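Local coordinates for aldehyde dehydrogenase (Anabaena variabilis, PDB 4H7N), which probably catalyses the NAD+-dependent oxidation of aldehydes to carboxylic acids, as members of the aldehyde dehydrogenase family do, at residues T7-N12 with G16-V21; N76-G79 with I83-L86; S134-P139 with P307-K312; R167-L172 with L186-G191; L295-V300 with E338-G343. One frame throughout, in Å; residues are numbered along the deposited sequence.

Interaction 1 (T7-N12 with G16-V21)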
# COMPACT_ATOMS: atom_id res chain seq x y z
N THR A 7 -10.50 -29.19 -18.29
CA THR A 7 -11.34 -29.31 -17.11
C THR A 7 -10.44 -29.79 -15.97
O THR A 7 -9.40 -30.36 -16.22
CB THR A 7 -12.52 -30.29 -17.35
OG1 THR A 7 -12.05 -31.62 -17.43
CG2 THR A 7 -13.28 -29.98 -18.65
N ILE A 8 -10.84 -29.59 -14.72
CA ILE A 8 -10.10 -30.04 -13.57
C ILE A 8 -11.05 -30.87 -12.72
O ILE A 8 -12.12 -30.41 -12.37
CB ILE A 8 -9.57 -28.83 -12.74
CG1 ILE A 8 -8.58 -28.02 -13.55
CG2 ILE A 8 -8.87 -29.32 -11.47
CD1 ILE A 8 -8.32 -26.60 -13.06
N GLU A 9 -10.66 -32.10 -12.39
CA GLU A 9 -11.46 -32.93 -11.52
C GLU A 9 -11.09 -32.60 -10.09
O GLU A 9 -9.92 -32.35 -9.79
CB GLU A 9 -11.22 -34.38 -11.83
CG GLU A 9 -11.70 -34.76 -13.22
CD GLU A 9 -11.61 -36.26 -13.44
OE1 GLU A 9 -10.50 -36.78 -13.69
OE2 GLU A 9 -12.66 -36.92 -13.31
N VAL A 10 -12.07 -32.61 -9.20
CA VAL A 10 -11.87 -32.05 -7.87
C VAL A 10 -12.10 -33.17 -6.88
O VAL A 10 -13.16 -33.83 -6.91
CB VAL A 10 -12.79 -30.86 -7.61
CG1 VAL A 10 -12.64 -30.32 -6.18
CG2 VAL A 10 -12.56 -29.75 -8.61
N ARG A 11 -11.10 -33.41 -6.04
CA ARG A 11 -11.14 -34.44 -5.02
C ARG A 11 -12.05 -34.06 -3.84
O ARG A 11 -12.11 -32.91 -3.40
CB ARG A 11 -9.70 -34.73 -4.59
CG ARG A 11 -9.51 -35.62 -3.39
CD ARG A 11 -8.04 -35.94 -3.20
NE ARG A 11 -7.79 -36.78 -2.05
CZ ARG A 11 -7.85 -36.37 -0.78
NH1 ARG A 11 -8.15 -35.12 -0.47
NH2 ARG A 11 -7.60 -37.20 0.20
N ASN A 12 -12.80 -35.04 -3.38
CA ASN A 12 -13.56 -34.95 -2.16
C ASN A 12 -12.63 -35.34 -1.02
O ASN A 12 -12.03 -36.42 -1.02
CB ASN A 12 -14.72 -35.94 -2.24
CG ASN A 12 -15.60 -35.95 -1.01
OD1 ASN A 12 -15.15 -36.03 0.11
ND2 ASN A 12 -16.88 -36.00 -1.26
N GLY A 16 -11.83 -39.12 -0.88
CA GLY A 16 -10.68 -39.31 -1.73
C GLY A 16 -11.03 -39.50 -3.19
O GLY A 16 -10.13 -39.69 -4.01
N LYS A 17 -12.32 -39.47 -3.53
CA LYS A 17 -12.73 -39.66 -4.93
C LYS A 17 -13.02 -38.35 -5.59
O LYS A 17 -13.31 -37.34 -4.91
CB LYS A 17 -14.01 -40.47 -5.03
CG LYS A 17 -13.96 -41.83 -4.42
CD LYS A 17 -15.36 -42.43 -4.48
CE LYS A 17 -15.32 -43.89 -4.85
NZ LYS A 17 -14.54 -44.60 -3.81
N PHE A 18 -12.98 -38.36 -6.92
CA PHE A 18 -13.34 -37.17 -7.70
C PHE A 18 -14.84 -37.06 -7.78
O PHE A 18 -15.51 -37.99 -8.17
CB PHE A 18 -12.78 -37.24 -9.10
CG PHE A 18 -11.29 -37.07 -9.18
CD1 PHE A 18 -10.66 -35.98 -8.58
CD2 PHE A 18 -10.52 -37.97 -9.92
CE1 PHE A 18 -9.29 -35.81 -8.67
CE2 PHE A 18 -9.13 -37.80 -10.03
CZ PHE A 18 -8.52 -36.71 -9.40
N ASP A 19 -15.42 -35.95 -7.38
CA ASP A 19 -16.88 -35.89 -7.40
C ASP A 19 -17.37 -34.56 -7.90
O ASP A 19 -18.50 -34.19 -7.62
CB ASP A 19 -17.45 -36.21 -6.01
CG ASP A 19 -17.14 -35.10 -4.97
OD1 ASP A 19 -16.35 -34.15 -5.27
OD2 ASP A 19 -17.70 -35.17 -3.85
N TYR A 20 -16.51 -33.83 -8.62
CA TYR A 20 -16.84 -32.49 -9.03
C TYR A 20 -15.86 -32.13 -10.12
O TYR A 20 -14.76 -32.66 -10.13
CB TYR A 20 -16.70 -31.53 -7.88
CG TYR A 20 -17.42 -30.22 -8.06
CD1 TYR A 20 -18.79 -30.17 -7.93
CD2 TYR A 20 -16.74 -29.03 -8.27
CE1 TYR A 20 -19.47 -28.98 -8.04
CE2 TYR A 20 -17.40 -27.82 -8.39
CZ TYR A 20 -18.77 -27.80 -8.27
OH TYR A 20 -19.51 -26.66 -8.37
N VAL A 21 -16.28 -31.26 -11.02
CA VAL A 21 -15.46 -30.85 -12.17
C VAL A 21 -15.58 -29.36 -12.28
O VAL A 21 -16.67 -28.83 -12.17
CB VAL A 21 -15.96 -31.42 -13.51
CG1 VAL A 21 -15.14 -30.89 -14.66
CG2 VAL A 21 -15.87 -32.95 -13.47
O HOH W 1 -7.41 -39.15 -3.12

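Interaction 2 (N76-G79 with I83-L86)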
# COMPACT_ATOMS: atom_id res chain seq x y z
N ASN A 76 -19.21 -30.53 1.78
CA ASN A 76 -18.58 -31.29 0.72
C ASN A 76 -17.14 -30.78 0.47
O ASN A 76 -16.23 -31.60 0.29
CB ASN A 76 -19.43 -31.18 -0.55
CG ASN A 76 -19.19 -32.28 -1.58
OD1 ASN A 76 -20.06 -32.51 -2.46
ND2 ASN A 76 -18.03 -32.95 -1.53
N ASP A 77 -16.95 -29.46 0.45
CA ASP A 77 -15.61 -28.89 0.21
C ASP A 77 -14.63 -29.20 1.33
O ASP A 77 -13.45 -29.39 1.09
CB ASP A 77 -15.64 -27.35 0.06
CG ASP A 77 -16.03 -26.84 -1.34
OD1 ASP A 77 -15.66 -27.44 -2.39
OD2 ASP A 77 -16.64 -25.73 -1.41
N THR A 78 -15.10 -29.15 2.58
CA THR A 78 -14.23 -29.13 3.77
C THR A 78 -14.23 -30.38 4.59
O THR A 78 -13.33 -30.61 5.38
CB THR A 78 -14.57 -27.98 4.72
OG1 THR A 78 -15.92 -28.11 5.25
CG2 THR A 78 -14.43 -26.61 4.01
N GLY A 79 -15.26 -31.20 4.41
CA GLY A 79 -15.38 -32.41 5.18
C GLY A 79 -15.86 -32.28 6.62
O GLY A 79 -15.77 -33.23 7.41
N ILE A 83 -17.60 -26.25 11.98
CA ILE A 83 -16.85 -25.09 11.47
C ILE A 83 -17.49 -24.56 10.18
O ILE A 83 -17.41 -23.37 9.88
CB ILE A 83 -15.33 -25.38 11.28
CG1 ILE A 83 -14.64 -25.82 12.59
CG2 ILE A 83 -14.59 -24.21 10.71
CD1 ILE A 83 -15.20 -25.22 13.87
N THR A 84 -18.21 -25.40 9.45
CA THR A 84 -18.99 -24.88 8.31
C THR A 84 -20.07 -23.91 8.75
O THR A 84 -20.24 -22.83 8.16
CB THR A 84 -19.54 -26.05 7.46
OG1 THR A 84 -18.46 -26.59 6.68
CG2 THR A 84 -20.58 -25.58 6.51
N VAL A 85 -20.80 -24.29 9.78
CA VAL A 85 -21.84 -23.41 10.33
C VAL A 85 -21.22 -22.06 10.76
O VAL A 85 -21.73 -21.00 10.46
CB VAL A 85 -22.56 -24.05 11.52
CG1 VAL A 85 -23.65 -23.13 12.04
CG2 VAL A 85 -23.16 -25.40 11.11
N LEU A 86 -20.09 -22.11 11.42
CA LEU A 86 -19.43 -20.86 11.85
C LEU A 86 -18.96 -20.03 10.69
O LEU A 86 -19.09 -18.80 10.72
CB LEU A 86 -18.27 -21.16 12.80
CG LEU A 86 -18.56 -22.07 14.00
CD1 LEU A 86 -17.38 -22.01 14.97
CD2 LEU A 86 -19.87 -21.75 14.75

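Interaction 3 (S134-P139 with P307-K312)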
# COMPACT_ATOMS: atom_id res chain seq x y z
N SER A 134 -8.28 -16.74 -3.49
CA SER A 134 -8.52 -17.16 -2.11
C SER A 134 -8.22 -18.67 -1.92
O SER A 134 -8.31 -19.45 -2.85
CB SER A 134 -9.96 -16.82 -1.72
OG SER A 134 -10.92 -17.47 -2.58
N PRO A 135 -7.86 -19.08 -0.70
CA PRO A 135 -7.36 -20.43 -0.42
C PRO A 135 -8.47 -21.38 -0.04
O PRO A 135 -9.62 -20.99 0.13
CB PRO A 135 -6.42 -20.21 0.76
CG PRO A 135 -7.06 -19.08 1.52
CD PRO A 135 -7.78 -18.22 0.50
N TRP A 136 -8.09 -22.66 0.07
CA TRP A 136 -9.04 -23.75 0.29
C TRP A 136 -9.43 -24.02 1.75
O TRP A 136 -10.34 -24.80 1.99
CB TRP A 136 -8.50 -25.05 -0.34
CG TRP A 136 -7.11 -25.36 -0.01
CD1 TRP A 136 -6.01 -25.11 -0.77
CD2 TRP A 136 -6.64 -25.94 1.21
NE1 TRP A 136 -4.89 -25.51 -0.10
CE2 TRP A 136 -5.25 -26.01 1.13
CE3 TRP A 136 -7.28 -26.40 2.38
CZ2 TRP A 136 -4.47 -26.55 2.15
CZ3 TRP A 136 -6.49 -26.93 3.40
CH2 TRP A 136 -5.10 -27.02 3.27
N ASN A 137 -8.77 -23.42 2.74
CA ASN A 137 -8.95 -23.82 4.13
C ASN A 137 -10.20 -23.28 4.87
O ASN A 137 -10.82 -24.01 5.68
CB ASN A 137 -7.70 -23.59 4.93
CG ASN A 137 -7.35 -22.13 4.99
OD1 ASN A 137 -7.17 -21.49 3.96
ND2 ASN A 137 -7.30 -21.58 6.18
N PHE A 138 -10.60 -22.07 4.51
CA PHE A 138 -11.88 -21.50 4.89
C PHE A 138 -12.41 -20.91 3.60
O PHE A 138 -12.30 -19.71 3.32
CB PHE A 138 -11.76 -20.41 5.96
CG PHE A 138 -11.27 -20.90 7.31
CD1 PHE A 138 -12.14 -21.49 8.21
CD2 PHE A 138 -9.96 -20.62 7.74
CE1 PHE A 138 -11.71 -21.89 9.46
CE2 PHE A 138 -9.54 -21.01 9.00
CZ PHE A 138 -10.42 -21.66 9.85
N PRO A 139 -12.92 -21.75 2.75
CA PRO A 139 -13.16 -21.33 1.39
C PRO A 139 -14.16 -20.17 1.29
O PRO A 139 -13.94 -19.25 0.50
CB PRO A 139 -13.73 -22.56 0.70
CG PRO A 139 -13.77 -23.61 1.69
CD PRO A 139 -13.35 -23.12 3.03
N PRO A 307 -11.05 -33.77 8.16
CA PRO A 307 -9.92 -34.28 7.46
C PRO A 307 -8.97 -33.19 7.01
O PRO A 307 -9.36 -32.01 6.91
CB PRO A 307 -10.54 -34.94 6.24
CG PRO A 307 -11.77 -34.17 5.96
CD PRO A 307 -12.27 -33.76 7.32
N ILE A 308 -7.77 -33.60 6.64
CA ILE A 308 -6.86 -32.72 5.95
C ILE A 308 -7.40 -32.58 4.54
O ILE A 308 -7.49 -33.56 3.84
CB ILE A 308 -5.48 -33.31 5.92
CG1 ILE A 308 -5.01 -33.51 7.37
CG2 ILE A 308 -4.52 -32.43 5.13
CD1 ILE A 308 -3.94 -34.57 7.47
N ILE A 309 -7.73 -31.35 4.15
CA ILE A 309 -8.51 -31.09 2.96
C ILE A 309 -7.71 -31.34 1.69
O ILE A 309 -8.19 -31.94 0.75
CB ILE A 309 -9.03 -29.65 3.00
CG1 ILE A 309 -10.10 -29.52 4.07
CG2 ILE A 309 -9.59 -29.22 1.67
CD1 ILE A 309 -10.45 -28.09 4.36
N ALA A 310 -6.47 -30.88 1.67
CA ALA A 310 -5.65 -31.02 0.46
C ALA A 310 -4.66 -32.15 0.62
O ALA A 310 -3.97 -32.22 1.63
CB ALA A 310 -4.94 -29.70 0.17
N GLU A 311 -4.55 -33.04 -0.37
CA GLU A 311 -3.55 -34.12 -0.28
C GLU A 311 -2.12 -33.64 -0.10
O GLU A 311 -1.35 -34.28 0.62
CB GLU A 311 -3.51 -35.01 -1.53
CG GLU A 311 -4.55 -36.06 -1.55
CD GLU A 311 -4.12 -37.29 -2.34
OE1 GLU A 311 -3.94 -37.16 -3.54
OE2 GLU A 311 -3.96 -38.36 -1.73
N LYS A 312 -1.75 -32.58 -0.80
CA LYS A 312 -0.38 -32.09 -0.69
C LYS A 312 -0.12 -31.64 0.77
O LYS A 312 0.95 -31.87 1.33
CB LYS A 312 -0.18 -31.00 -1.72
CG LYS A 312 1.08 -30.18 -1.59
CD LYS A 312 0.80 -28.80 -2.20
CE LYS A 312 1.67 -27.67 -1.63
NZ LYS A 312 2.82 -27.48 -2.54

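Interaction 4 (R167-L172 with L186-G191)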
# COMPACT_ATOMS: atom_id res chain seq x y z
N ARG A 167 -16.64 -25.85 -4.52
CA ARG A 167 -18.07 -26.20 -4.68
C ARG A 167 -19.04 -25.20 -4.04
O ARG A 167 -20.17 -25.05 -4.50
CB ARG A 167 -18.37 -27.57 -4.11
CG ARG A 167 -17.47 -28.68 -4.60
CD ARG A 167 -17.83 -29.91 -3.81
NE ARG A 167 -16.94 -31.03 -4.05
CZ ARG A 167 -15.67 -31.11 -3.65
NH1 ARG A 167 -15.05 -30.12 -3.03
NH2 ARG A 167 -15.00 -32.23 -3.85
N PHE A 168 -18.57 -24.44 -3.05
CA PHE A 168 -19.42 -23.49 -2.32
C PHE A 168 -19.90 -22.36 -3.21
O PHE A 168 -20.86 -21.71 -2.87
CB PHE A 168 -18.70 -22.90 -1.12
CG PHE A 168 -17.62 -21.92 -1.50
CD1 PHE A 168 -16.37 -22.34 -1.88
CD2 PHE A 168 -17.88 -20.56 -1.48
CE1 PHE A 168 -15.39 -21.44 -2.22
CE2 PHE A 168 -16.90 -19.63 -1.83
CZ PHE A 168 -15.64 -20.07 -2.19
N VAL A 169 -19.22 -22.14 -4.33
CA VAL A 169 -19.58 -21.13 -5.29
C VAL A 169 -20.98 -21.36 -5.91
O VAL A 169 -21.76 -20.41 -6.10
CB VAL A 169 -18.49 -20.98 -6.38
CG1 VAL A 169 -18.93 -20.03 -7.46
CG2 VAL A 169 -17.22 -20.37 -5.76
N ALA A 170 -21.34 -22.60 -6.17
CA ALA A 170 -22.58 -22.87 -6.94
C ALA A 170 -23.81 -22.29 -6.21
O ALA A 170 -24.58 -21.58 -6.80
CB ALA A 170 -22.74 -24.36 -7.21
N PRO A 171 -23.95 -22.50 -4.90
CA PRO A 171 -25.11 -21.86 -4.25
C PRO A 171 -24.99 -20.33 -4.13
O PRO A 171 -26.00 -19.63 -4.27
CB PRO A 171 -25.22 -22.60 -2.92
CG PRO A 171 -23.90 -23.22 -2.69
CD PRO A 171 -23.33 -23.53 -4.05
N LEU A 172 -23.78 -19.78 -3.97
CA LEU A 172 -23.63 -18.34 -3.96
C LEU A 172 -24.10 -17.74 -5.28
O LEU A 172 -24.80 -16.71 -5.30
CB LEU A 172 -22.20 -17.91 -3.71
CG LEU A 172 -21.63 -18.17 -2.32
CD1 LEU A 172 -20.25 -17.55 -2.19
CD2 LEU A 172 -22.55 -17.62 -1.20
N LEU A 186 -20.07 -8.94 -9.55
CA LEU A 186 -19.43 -9.96 -8.76
C LEU A 186 -19.37 -11.16 -9.66
O LEU A 186 -20.42 -11.73 -10.02
CB LEU A 186 -20.25 -10.28 -7.53
CG LEU A 186 -19.75 -11.45 -6.73
CD1 LEU A 186 -18.29 -11.33 -6.36
CD2 LEU A 186 -20.58 -11.61 -5.47
N ILE A 187 -18.17 -11.50 -10.09
CA ILE A 187 -17.95 -12.55 -11.04
C ILE A 187 -17.12 -13.64 -10.38
O ILE A 187 -16.03 -13.36 -9.84
CB ILE A 187 -17.12 -12.01 -12.23
CG1 ILE A 187 -17.79 -10.79 -12.86
CG2 ILE A 187 -16.96 -13.07 -13.29
CD1 ILE A 187 -19.21 -11.03 -13.32
N PHE A 188 -17.61 -14.88 -10.39
CA PHE A 188 -16.84 -16.01 -9.87
C PHE A 188 -16.20 -16.77 -11.04
O PHE A 188 -16.89 -17.05 -12.02
CB PHE A 188 -17.74 -16.99 -9.16
CG PHE A 188 -18.26 -16.47 -7.87
CD1 PHE A 188 -17.47 -16.53 -6.75
CD2 PHE A 188 -19.50 -15.91 -7.79
CE1 PHE A 188 -17.94 -16.06 -5.55
CE2 PHE A 188 -19.99 -15.43 -6.58
CZ PHE A 188 -19.19 -15.50 -5.47
N VAL A 189 -14.91 -17.06 -10.96
CA VAL A 189 -14.22 -17.85 -11.97
C VAL A 189 -13.54 -19.01 -11.28
O VAL A 189 -13.13 -18.92 -10.14
CB VAL A 189 -13.23 -17.04 -12.81
CG1 VAL A 189 -13.95 -15.91 -13.55
CG2 VAL A 189 -12.15 -16.43 -11.97
N GLU A 190 -13.42 -20.11 -11.99
CA GLU A 190 -12.85 -21.35 -11.44
C GLU A 190 -11.49 -21.59 -12.04
O GLU A 190 -11.25 -21.25 -13.22
CB GLU A 190 -13.74 -22.52 -11.84
CG GLU A 190 -15.05 -22.58 -11.08
CD GLU A 190 -16.09 -23.49 -11.75
OE1 GLU A 190 -15.88 -23.96 -12.94
OE2 GLU A 190 -17.14 -23.74 -11.07
N GLY A 191 -10.60 -22.21 -11.28
CA GLY A 191 -9.35 -22.61 -11.86
C GLY A 191 -8.30 -22.77 -10.83
O GLY A 191 -8.53 -22.48 -9.66

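Interaction 5 (L295-V300 with E338-G343)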
# COMPACT_ATOMS: atom_id res chain seq x y z
N LEU A 295 -12.15 -37.30 15.76
CA LEU A 295 -12.24 -37.12 14.31
C LEU A 295 -13.70 -37.20 13.90
O LEU A 295 -14.49 -37.86 14.53
CB LEU A 295 -11.47 -38.22 13.57
CG LEU A 295 -9.99 -38.29 13.88
CD1 LEU A 295 -9.36 -39.32 12.98
CD2 LEU A 295 -9.39 -36.91 13.65
N ALA A 296 -14.04 -36.50 12.83
CA ALA A 296 -15.37 -36.48 12.27
C ALA A 296 -15.47 -37.66 11.31
O ALA A 296 -15.71 -37.51 10.13
CB ALA A 296 -15.63 -35.16 11.56
N TYR A 297 -15.28 -38.84 11.88
CA TYR A 297 -15.18 -40.06 11.14
C TYR A 297 -15.82 -41.14 12.01
O TYR A 297 -15.54 -41.21 13.19
CB TYR A 297 -13.71 -40.40 10.92
CG TYR A 297 -13.60 -41.65 10.12
CD1 TYR A 297 -13.86 -41.63 8.76
CD2 TYR A 297 -13.32 -42.88 10.74
CE1 TYR A 297 -13.82 -42.79 8.01
CE2 TYR A 297 -13.28 -44.05 9.99
CZ TYR A 297 -13.53 -44.00 8.62
OH TYR A 297 -13.48 -45.12 7.85
N PRO A 298 -16.65 -42.00 11.43
CA PRO A 298 -16.99 -42.15 10.00
C PRO A 298 -17.95 -41.14 9.46
O PRO A 298 -17.97 -40.96 8.29
CB PRO A 298 -17.64 -43.55 9.95
CG PRO A 298 -18.13 -43.80 11.34
CD PRO A 298 -17.11 -43.16 12.23
N LEU A 299 -18.75 -40.49 10.30
CA LEU A 299 -19.71 -39.47 9.86
C LEU A 299 -19.29 -38.08 10.32
O LEU A 299 -18.59 -37.92 11.32
CB LEU A 299 -21.10 -39.75 10.43
CG LEU A 299 -21.58 -41.20 10.27
CD1 LEU A 299 -22.89 -41.36 10.99
CD2 LEU A 299 -21.71 -41.53 8.79
N VAL A 300 -19.77 -37.07 9.60
CA VAL A 300 -19.41 -35.68 9.88
C VAL A 300 -19.82 -35.27 11.29
O VAL A 300 -19.16 -34.46 11.91
CB VAL A 300 -20.04 -34.70 8.85
CG1 VAL A 300 -19.60 -33.27 9.14
CG2 VAL A 300 -19.57 -35.01 7.45
N GLU A 338 -3.03 -40.54 8.53
CA GLU A 338 -3.56 -41.85 8.07
C GLU A 338 -4.75 -41.68 7.15
O GLU A 338 -5.48 -40.66 7.21
CB GLU A 338 -3.93 -42.72 9.25
CG GLU A 338 -4.66 -41.98 10.36
CD GLU A 338 -5.03 -42.87 11.53
OE1 GLU A 338 -4.83 -44.09 11.41
OE2 GLU A 338 -5.55 -42.36 12.55
N GLU A 339 -4.91 -42.67 6.28
CA GLU A 339 -6.04 -42.77 5.38
C GLU A 339 -7.19 -43.50 6.08
O GLU A 339 -7.00 -44.55 6.69
CB GLU A 339 -5.62 -43.46 4.05
CG GLU A 339 -6.77 -43.68 3.05
CD GLU A 339 -7.45 -45.06 3.17
OE1 GLU A 339 -6.77 -46.08 2.95
OE2 GLU A 339 -8.67 -45.15 3.47
N LEU A 340 -8.38 -42.90 6.05
CA LEU A 340 -9.57 -43.52 6.59
C LEU A 340 -10.75 -43.15 5.68
O LEU A 340 -11.01 -41.95 5.39
CB LEU A 340 -9.85 -43.05 8.00
CG LEU A 340 -8.77 -43.29 9.07
CD1 LEU A 340 -9.08 -42.38 10.24
CD2 LEU A 340 -8.73 -44.77 9.49
N GLY A 341 -11.42 -44.19 5.18
CA GLY A 341 -12.52 -44.03 4.22
C GLY A 341 -12.11 -43.33 2.95
O GLY A 341 -12.95 -42.77 2.23
N GLY A 342 -10.82 -43.38 2.63
CA GLY A 342 -10.30 -42.74 1.44
C GLY A 342 -9.79 -41.33 1.66
O GLY A 342 -9.17 -40.74 0.77
N GLY A 343 -10.07 -40.75 2.82
CA GLY A 343 -9.58 -39.41 3.19
C GLY A 343 -8.31 -39.44 4.02
O GLY A 343 -7.96 -40.48 4.56

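Interaction 1 (T7-N12 with G16-V21)
N12 and D19 meet through a side-chain hydrogen bond: N12 ND2 lies 2.8 Å from D19 OD2, its N-H nearly straight onto the oxygen (160°) but arriving from above the carboxylate plane. Amide and carboxylate are turned 58° against each other, and N12 reaches across because its CG stands anti to the backbone N (chi1 180°). Beside this bond the chains pair as a beta hairpin. N12 N donates to K17 O at 2.8 Å, G16 N returns to N12 O at 2.7 Å, and D19 N reaches V10 O at 3.1 Å. On the face carrying E9, R11 and F18, E9 CB sits over one face of the F18 ring in a CH-pi contact, 3.8 Å from the centroid and displaced toward the rim, while R11 N lies at that ring's edge. A water joins the end of the hairpin, accepting from R11 NE at 2.6 Å and donating to G16 O. On the other face V10 CB packs on Y20 CB at 4.0 Å. Further out, R167 binds D19 OD1 as a salt bridge and also donates to R11 O, whereas N76 donates to D19 OD2; the N12 amide oxygen takes the backbone N of R14 and of T15. The D19 carboxylate is thus gripped by an amide from within the hairpin and by R167 and N76 from outside, surroundings that would probably stabilise its negative charge.

Interaction 2 (N76-G79 with I83-L86)
T78 and T84 touch at a single point, hydroxyl facing hydroxyl, with T78 OG1 3.3 Å from T84 OG1. The geometric evidence for a small contact is plain: the nearest CA atoms, those of T78 and T84, are 7.8 Å apart, and only 47 Å² is buried between the segments. The two oxygens arrive by different rotations. In T78, OG1 sits between the backbone N and the carbonyl carbon (chi1 63°), whereas in T84 it stands opposite the carbonyl carbon (chi1 -76°). Each hydroxyl also has a backbone partner in its own neighbourhood, L74 O for T78 and R80 O for T84, which helps fix its direction. Tight packing is confined to this buried pair, where T84 also rests on L74 of helix 67-78 and T78 on P139. By contrast, L86 of helix 82-106 is exposed. I83 turns the end of its side chain away from helix 67-78 and onto F138. G79, the first residue beyond helix 67-78, has a positive phi of 77°, and its carbonyl accepts from R14. What results is a pair of consecutive helices, 67-78 and 82-106, joined by a short turn.

Interaction 3 (S134-P139 with P307-K312)
W136 turns its indole onto I309 and A310, and its first torsion sets the approach: CG lies between the backbone N and the carbonyl carbon (chi1 48°), which sends the ring toward both residues and puts one face under A310 CB. That methyl is 4.0 Å from the centroid of the six-membered ring and 20° off the normal, a CH-pi contact displaced toward the rim on the CE2 and CZ2 side. I309 meets the other end of the same ring with its branch carbon CB and the methyl CG2, each 3.7 Å from W136 CE3. Its CG2 is anti to the backbone N, while CG1 carries CD1 to within 4.3 Å of N137 O. A310 is the N-cap residue of helix 311-326, so the indole packs against the start of that helix. Neighbours complete the setting: N137 ND2 donates to Q264 O, Q264 OE1 accepts from I309 N, and N261 donates to N137 O. Loop 134-139 lies beside the predicted active site, the N137 side chain being about 10 Å from that of E232. The contact itself is apolar, held by dispersion and CH-pi attraction. W136 O, buried here, has no polar partner in the model, which probably carries some desolvation cost.

Interaction 4 (R167-L172 with L186-G191)
V169 and F188 pack helix 169-176 onto strand 186-188 within a beta-alpha-beta unit, in which strand 156-161 leads through the helix to the parallel strand beside it. The dinucleotide-binding domains of aldehyde dehydrogenases are built from such units. The segments bury 178 Å² between them, and the nearest CA atoms, of V169 and F188, are 7.4 Å apart.

Apolar contacts make the whole join. V169 CG1 stands anti to the backbone N (chi1 173°) and meets the base of the phenylalanine, 3.6 Å from F188 CG and 3.7 Å from F188 CB, while the other branch, V169 CG2, lies 4.0 Å from F188 CD1. The valine and the phenylalanine lie alongside, pointing opposite ways. One helical turn further on, L172 comes in roughly perpendicular to F188. Valine and leucine therefore hold the base and the tip of one ring, and M144 of helix 139-144 adds a further neighbour. F168 lends its own ring to the helix side: V169 CG2 sits 3.9 Å above one face, offset toward the rim.

Polar bonds lie around this apolar join. R167 forms a salt bridge to D77, and F168 N donates to D77 OD2, fastening the residues that lead into helix 169-176 to helix 67-78. On the strand side E190 OE1 accepts from I23 N and G191 O from K160 NZ. At the ring's outer end, L172 CD1 is 4.0 Å from F188 CZ.

Interaction 5 (L295-V300 with E338-G343)
Y297 and L340 bring a loop, kinked by an inverse gamma turn at A296 and a cis peptide before P298, against a beta hairpin whose type I' turn runs from L340 to G343. That turn links strands 338-340 and 343-345, and it is closed in both directions, L340 N to G343 O at 2.9 Å and G343 N to L340 O at 3.0 Å. The closest CA atoms of the two segments, on Y297 and L340, stand 8.0 Å apart, so side chains bridge the gap.

Y297 and L340 carry most of the contact. The tyrosine CG is anti to the backbone N (chi1 -178°), which sends the ring out toward the hairpin, where L340 CB lies over one face: 4.0 Å from the centroid and 15° off the normal, a CH-pi contact offset toward the rim near CZ. P298 CB covers the opposite face, over the ring centre, so the ring is held between the proline that follows it and the leucine across the contact. L340 then turns its branch to L295, with the CD1 atoms 4.1 Å apart and the two side chains nearly perpendicular; L295 also rests on W345 and R347.

On the loop side, A296 O accepts from R14 NH1. In the hairpin, E338 pairs with R347 in a salt bridge, and L340 O also accepts from W345 NE1. E339 bends back over the turn, its OE2 taking the N-H of G342 at 2.9 Å on the anti side of the carboxylate, 29° out of its plane.

R167 is the hub that joins interactions 1, 2 and 4: its NH2 lies 2.7 Å from D19 OD1 and its NH1 lies 2.8 Å from D77 OD1, so the residues leading into helix 169-176 meet both the N-terminal hairpin and helix 67-78. Interaction 3 abuts interaction 2 through T78 against I309 and P139, their centres about 11 Å apart, and meets interaction 4 where P139 O approaches F168. The centre of interaction 5 lies about 26 Å from that of the chain, close to the 24 Å of interaction 1, which it touches where R11 NH2 comes 3.9 Å from G342 O. Interaction 3 is the one beside the predicted active site, E232.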